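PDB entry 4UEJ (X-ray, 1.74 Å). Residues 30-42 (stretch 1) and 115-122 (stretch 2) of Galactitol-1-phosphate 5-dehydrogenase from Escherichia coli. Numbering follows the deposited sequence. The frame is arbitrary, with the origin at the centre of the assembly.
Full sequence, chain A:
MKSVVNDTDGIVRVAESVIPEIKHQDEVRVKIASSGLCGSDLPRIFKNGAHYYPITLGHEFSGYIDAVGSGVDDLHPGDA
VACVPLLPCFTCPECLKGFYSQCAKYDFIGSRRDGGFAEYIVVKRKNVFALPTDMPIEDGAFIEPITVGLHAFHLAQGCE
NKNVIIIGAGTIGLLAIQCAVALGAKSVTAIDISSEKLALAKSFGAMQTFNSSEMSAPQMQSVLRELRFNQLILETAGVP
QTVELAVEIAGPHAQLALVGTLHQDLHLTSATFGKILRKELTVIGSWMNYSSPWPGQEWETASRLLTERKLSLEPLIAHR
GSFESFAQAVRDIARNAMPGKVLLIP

Stretch 1 30-42: VKIASSGLCGSDL
Stretch 2, residues 115-122: GGFAEYIV

Stretch 1 opens within a strand that began earlier in the chain and runs through Val 30 and Lys 31. It pairs antiparallel with the strand that starts at Tyr 120 and runs on past Val 122. Their axes cross at 147° and approach to 5.0 Å. Val 30 and Ile 121 form a hydrogen-bonded pair, CA to CA 5.4 Å. Val 30 N donates to Ile 121 O at 2.8 Å, and Ile 121 N returns a bond to Val 30 O at 3.1 Å. Val 30 is t; its CB lies 4.1 Å from CG2 of Ile 121, also t, on the same sheet face.

Lys 31 and Tyr 120 are the next, non-hydrogen-bonded pair, CA to CA 4.6 Å, on the other face. Lys 31 is extended, t at all four chi angles, and its end leads away. Its CB meets CE2 of the Tyr 120 ring (m, chi2 85°) at 3.6 Å.

Ile 32 N donates to Glu 119 O at 2.9 Å. A water donates to both Ile 32 O (2.9 Å) and Glu 119 O (2.8 Å), linking the two chains just beyond this bond. The Ile 32 side chain (m, t) points toward stretch 2. Its CD1 packs on Ile 121 CG2 at 3.9 Å and reaches Gly 116 O and Ala 118 O, each at 3.2 Å. Ala 118 O is buried without a polar partner.

The chain turns a corner at Ala 33. Ser 34 points away; Ser 35 (t) points toward Gly 116, with OG 2.9 Å from Gly 116 O in a weak hydrogen bond.

Phe 117 (m, chi2 -25°) brings its ring edge to this segment. Phe 117 CD1 is 3.3 Å from Ser 35 OG, and Phe 117 CE1 is 3.5 Å from Gly 36 O. Leu 37 (t, p) adds apolar contact, CD1 to Phe 117 CZ 4.0 Å.

Beyond, Cys 38 N donates to Asp 41 OD2 (3.0 Å), while Cys 38 SG caps Ser 40 N at 3.5 Å as the helix approaches.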

ATOM      1  N   VAL A  30     -33.204   7.906 -20.174  1.00 23.06           N
ATOM      2  CA  VAL A  30     -32.295   7.545 -21.249  1.00 22.80           C
ATOM      3  C   VAL A  30     -32.809   6.350 -22.041  1.00 23.67           C
ATOM      4  O   VAL A  30     -33.149   5.319 -21.477  1.00 23.66           O
ATOM      5  CB  VAL A  30     -30.892   7.212 -20.706  1.00 21.25           C
ATOM      6  CG1 VAL A  30     -29.950   6.896 -21.849  1.00 21.15           C
ATOM      7  CG2 VAL A  30     -30.360   8.369 -19.868  1.00 24.78           C
ATOM      8  N   LYS A  31     -32.852   6.488 -23.360  1.00 24.63           N
ATOM      9  CA  LYS A  31     -33.097   5.343 -24.213  1.00 25.46           C
ATOM     10  C   LYS A  31     -31.750   4.691 -24.484  1.00 24.41           C
ATOM     11  O   LYS A  31     -30.876   5.292 -25.110  1.00 24.88           O
ATOM     12  CB  LYS A  31     -33.786   5.761 -25.508  1.00 27.21           C
ATOM     13  CG  LYS A  31     -34.099   4.609 -26.425  1.00 28.34           C
ATOM     14  CD  LYS A  31     -34.827   5.104 -27.675  1.00 34.39           C
ATOM     15  CE  LYS A  31     -34.769   4.080 -28.796  1.00 43.99           C
ATOM     16  NZ  LYS A  31     -35.477   4.566 -30.021  1.00 49.36           N
ATOM     17  N   ILE A  32     -31.572   3.475 -23.981  1.00 23.99           N
ATOM     18  CA  ILE A  32     -30.260   2.842 -23.967  1.00 22.94           C
ATOM     19  C   ILE A  32     -29.878   2.256 -25.329  1.00 23.74           C
ATOM     20  O   ILE A  32     -30.653   1.520 -25.950  1.00 25.05           O
ATOM     21  CB  ILE A  32     -30.209   1.760 -22.873  1.00 22.44           C
ATOM     22  CG1 ILE A  32     -30.373   2.431 -21.507  1.00 21.63           C
ATOM     23  CG2 ILE A  32     -28.906   0.991 -22.923  1.00 21.67           C
ATOM     24  CD1 ILE A  32     -30.467   1.480 -20.349  1.00 27.21           C
ATOM     25  N   ALA A  33     -28.677   2.607 -25.791  1.00 23.10           N
ATOM     26  CA  ALA A  33     -28.202   2.215 -27.122  1.00 23.93           C
ATOM     27  C   ALA A  33     -27.186   1.083 -27.068  1.00 23.39           C
ATOM     28  O   ALA A  33     -27.131   0.240 -27.963  1.00 24.36           O
ATOM     29  CB  ALA A  33     -27.594   3.413 -27.838  1.00 27.14           C
ATOM     30  N   SER A  34     -26.380   1.073 -26.012  1.00 22.01           N
ATOM     31  CA  SER A  34     -25.280   0.125 -25.888  1.00 21.53           C
ATOM     32  C   SER A  34     -24.950  -0.041 -24.417  1.00 20.38           C
ATOM     33  O   SER A  34     -24.770   0.945 -23.709  1.00 20.20           O
ATOM     34  CB  SER A  34     -24.058   0.613 -26.655  1.00 21.35           C
ATOM     35  OG  SER A  34     -22.968  -0.291 -26.527  1.00 24.33           O
ATOM     36  N   SER A  35     -24.876  -1.283 -23.956  1.00 20.55           N
ATOM     37  CA  SER A  35     -24.766  -1.551 -22.528  1.00 19.84           C
ATOM     38  C   SER A  35     -23.901  -2.786 -22.284  1.00 22.36           C
ATOM     39  O   SER A  35     -24.246  -3.888 -22.714  1.00 21.03           O
ATOM     40  CB  SER A  35     -26.167  -1.726 -21.921  1.00 20.45           C
ATOM     41  OG  SER A  35     -26.123  -1.828 -20.504  1.00 19.89           O
ATOM     42  N   GLY A  36     -22.766  -2.600 -21.615  1.00 19.04           N
ATOM     43  CA  GLY A  36     -21.772  -3.657 -21.517  1.00 19.27           C
ATOM     44  C   GLY A  36     -21.840  -4.449 -20.238  1.00 19.42           C
ATOM     45  O   GLY A  36     -22.226  -3.908 -19.201  1.00 18.91           O
ATOM     46  N   LEU A  37     -21.459  -5.726 -20.306  1.00 20.31           N
ATOM     47  CA  LEU A  37     -21.314  -6.561 -19.111  1.00 20.74           C
ATOM     48  C   LEU A  37     -19.918  -6.434 -18.501  1.00 21.67           C
ATOM     49  O   LEU A  37     -18.926  -6.677 -19.181  1.00 20.17           O
ATOM     50  CB  LEU A  37     -21.584  -8.025 -19.453  1.00 22.33           C
ATOM     51  CG  LEU A  37     -21.534  -9.054 -18.322  1.00 23.30           C
ATOM     52  CD1 LEU A  37     -22.802  -8.978 -17.494  1.00 23.70           C
ATOM     53  CD2 LEU A  37     -21.329 -10.459 -18.870  1.00 24.93           C
ATOM     54  N   CYS A  38     -19.854  -6.069 -17.220  1.00 19.63           N
ATOM     55  CA  CYS A  38     -18.595  -5.929 -16.485  1.00 23.44           C
ATOM     56  C   CYS A  38     -18.158  -7.258 -15.854  1.00 20.42           C
ATOM     57  O   CYS A  38     -18.993  -8.093 -15.508  1.00 21.49           O
ATOM     58  CB  CYS A  38     -18.745  -4.846 -15.401  1.00 22.22           C
ATOM     59  SG  CYS A  38     -17.231  -4.372 -14.494  1.00 23.04           S
ATOM     60  N   GLY A  39     -16.854  -7.457 -15.711  1.00 20.48           N
ATOM     61  CA  GLY A  39     -16.346  -8.603 -14.975  1.00 26.19           C
ATOM     62  C   GLY A  39     -16.954  -8.714 -13.585  1.00 24.15           C
ATOM     63  O   GLY A  39     -17.209  -9.816 -13.090  1.00 24.35           O
ATOM     64  N   SER A  40     -17.208  -7.568 -12.964  1.00 21.10           N
ATOM     65  CA  SER A  40     -17.782  -7.516 -11.622  1.00 23.90           C
ATOM     66  C   SER A  40     -19.224  -8.007 -11.591  1.00 25.94           C
ATOM     67  O   SER A  40     -19.758  -8.306 -10.523  1.00 26.55           O
ATOM     68  CB  SER A  40     -17.713  -6.092 -11.070  1.00 27.80           C
ATOM     69  OG  SER A  40     -18.473  -5.205 -11.877  1.00 27.93           O
ATOM     70  N   ASP A  41     -19.849  -8.097 -12.763  1.00 22.21           N
ATOM     71  CA  ASP A  41     -21.228  -8.563 -12.861  1.00 23.14           C
ATOM     72  C   ASP A  41     -21.322 -10.081 -12.723  1.00 25.12           C
ATOM     73  O   ASP A  41     -22.347 -10.614 -12.296  1.00 26.38           O
ATOM     74  CB  ASP A  41     -21.851  -8.116 -14.192  1.00 22.55           C
ATOM     75  CG  ASP A  41     -22.204  -6.631 -14.209  1.00 29.11           C
ATOM     76  OD1 ASP A  41     -22.591  -6.099 -13.144  1.00 20.87           O
ATOM     77  OD2 ASP A  41     -22.105  -5.994 -15.286  1.00 20.29           O
ATOM     78  N   LEU A  42     -20.251 -10.779 -13.083  1.00 25.59           N
ATOM     79  CA  LEU A  42     -20.257 -12.244 -13.064  1.00 27.67           C
ATOM     80  C   LEU A  42     -20.560 -12.825 -11.671  1.00 29.17           C
ATOM     81  O   LEU A  42     -21.395 -13.725 -11.562  1.00 30.95           O
ATOM     82  CB  LEU A  42     -18.927 -12.793 -13.601  1.00 29.73           C
ATOM     83  CG  LEU A  42     -18.840 -13.036 -15.112  1.00 37.71           C
ATOM     84  CD1 LEU A  42     -19.255 -11.812 -15.899  1.00 40.37           C
ATOM     85  CD2 LEU A  42     -17.437 -13.470 -15.513  1.00 38.13           C
ATOM     86  N   GLY A 115     -30.277  -1.294 -13.181  1.00 21.45           N
ATOM     87  CA  GLY A 115     -29.399  -0.607 -14.106  1.00 17.60           C
ATOM     88  C   GLY A 115     -29.749  -0.748 -15.575  1.00 17.96           C
ATOM     89  O   GLY A 115     -30.903  -0.931 -15.950  1.00 19.11           O
ATOM     90  N   GLY A 116     -28.716  -0.693 -16.405  1.00 17.11           N
ATOM     91  CA  GLY A 116     -28.873  -0.423 -17.822  1.00 17.65           C
ATOM     92  C   GLY A 116     -29.049  -1.575 -18.801  1.00 19.89           C
ATOM     93  O   GLY A 116     -28.977  -1.357 -20.009  1.00 19.09           O
ATOM     94  N   PHE A 117     -29.275  -2.787 -18.303  1.00 20.25           N
ATOM     95  CA  PHE A 117     -29.684  -3.882 -19.184  1.00 20.13           C
ATOM     96  C   PHE A 117     -31.181  -3.765 -19.420  1.00 23.73           C
ATOM     97  O   PHE A 117     -31.966  -4.636 -19.023  1.00 24.57           O
ATOM     98  CB  PHE A 117     -29.316  -5.248 -18.594  1.00 23.41           C
ATOM     99  CG  PHE A 117     -27.837  -5.460 -18.466  1.00 23.39           C
ATOM    100  CD1 PHE A 117     -26.959  -4.768 -19.283  1.00 18.40           C
ATOM    101  CD2 PHE A 117     -27.319  -6.337 -17.522  1.00 25.21           C
ATOM    102  CE1 PHE A 117     -25.586  -4.946 -19.151  1.00 21.61           C
ATOM    103  CE2 PHE A 117     -25.950  -6.521 -17.392  1.00 18.45           C
ATOM    104  CZ  PHE A 117     -25.084  -5.832 -18.208  1.00 17.41           C
ATOM    105  N   ALA A 118     -31.559  -2.671 -20.076  1.00 23.91           N
ATOM    106  CA  ALA A 118     -32.954  -2.296 -20.261  1.00 22.63           C
ATOM    107  C   ALA A 118     -33.088  -1.356 -21.449  1.00 22.72           C
ATOM    108  O   ALA A 118     -32.112  -0.754 -21.863  1.00 21.68           O
ATOM    109  CB  ALA A 118     -33.493  -1.639 -18.996  1.00 22.45           C
ATOM    110  N   GLU A 119     -34.293  -1.222 -22.001  1.00 24.12           N
ATOM    111  CA  GLU A 119     -34.500  -0.306 -23.118  1.00 24.46           C
ATOM    112  C   GLU A 119     -34.478   1.149 -22.679  1.00 29.16           C
ATOM    113  O   GLU A 119     -33.994   2.018 -23.404  1.00 24.57           O
ATOM    114  CB  GLU A 119     -35.820  -0.597 -23.823  1.00 26.36           C
ATOM    115  CG  GLU A 119     -35.839  -1.880 -24.590  1.00 27.45           C
ATOM    116  CD  GLU A 119     -37.149  -2.062 -25.321  1.00 37.38           C
ATOM    117  OE1 GLU A 119     -37.374  -1.347 -26.321  1.00 40.26           O
ATOM    118  OE2 GLU A 119     -37.961  -2.901 -24.878  1.00 35.26           O
ATOM    119  N   TYR A 120     -35.021   1.407 -21.494  1.00 23.64           N
ATOM    120  CA  TYR A 120     -35.035   2.747 -20.928  1.00 25.14           C
ATOM    121  C   TYR A 120     -34.669   2.721 -19.458  1.00 24.31           C
ATOM    122  O   TYR A 120     -34.900   1.731 -18.765  1.00 25.59           O
ATOM    123  CB  TYR A 120     -36.412   3.402 -21.071  1.00 24.49           C
ATOM    124  CG  TYR A 120     -36.882   3.593 -22.490  1.00 26.38           C
ATOM    125  CD1 TYR A 120     -37.524   2.566 -23.167  1.00 26.81           C
ATOM    126  CD2 TYR A 120     -36.720   4.810 -23.143  1.00 27.78           C
ATOM    127  CE1 TYR A 120     -37.976   2.736 -24.465  1.00 32.68           C
ATOM    128  CE2 TYR A 120     -37.176   4.988 -24.452  1.00 31.00           C
ATOM    129  CZ  TYR A 120     -37.803   3.945 -25.102  1.00 30.90           C
ATOM    130  OH  TYR A 120     -38.260   4.101 -26.398  1.00 33.04           O
ATOM    131  N   ILE A 121     -34.100   3.819 -18.984  1.00 21.37           N
ATOM    132  CA  ILE A 121     -33.857   3.960 -17.558  1.00 22.97           C
ATOM    133  C   ILE A 121     -34.051   5.415 -17.131  1.00 25.69           C
ATOM    134  O   ILE A 121     -33.805   6.334 -17.908  1.00 22.18           O
ATOM    135  CB  ILE A 121     -32.439   3.459 -17.192  1.00 19.44           C
ATOM    136  CG1 ILE A 121     -32.279   3.355 -15.672  1.00 19.16           C
ATOM    137  CG2 ILE A 121     -31.357   4.344 -17.847  1.00 18.47           C
ATOM    138  CD1 ILE A 121     -30.943   2.762 -15.227  1.00 18.08           C
ATOM    139  N   VAL A 122     -34.534   5.623 -15.912  1.00 21.22           N
ATOM    140  CA  VAL A 122     -34.601   6.961 -15.354  1.00 21.34           C
ATOM    141  C   VAL A 122     -33.502   7.112 -14.301  1.00 20.29           C
ATOM    142  O   VAL A 122     -33.347   6.256 -13.439  1.00 20.11           O
ATOM    143  CB  VAL A 122     -35.983   7.245 -14.738  1.00 22.78           C
ATOM    144  CG1 VAL A 122     -35.953   8.522 -13.922  1.00 24.64           C
ATOM    145  CG2 VAL A 122     -37.037   7.333 -15.842  1.00 23.93           C
TER
HETATM  146  O   HOH W   1     -33.493   1.190 -26.007  1.00 18.64           O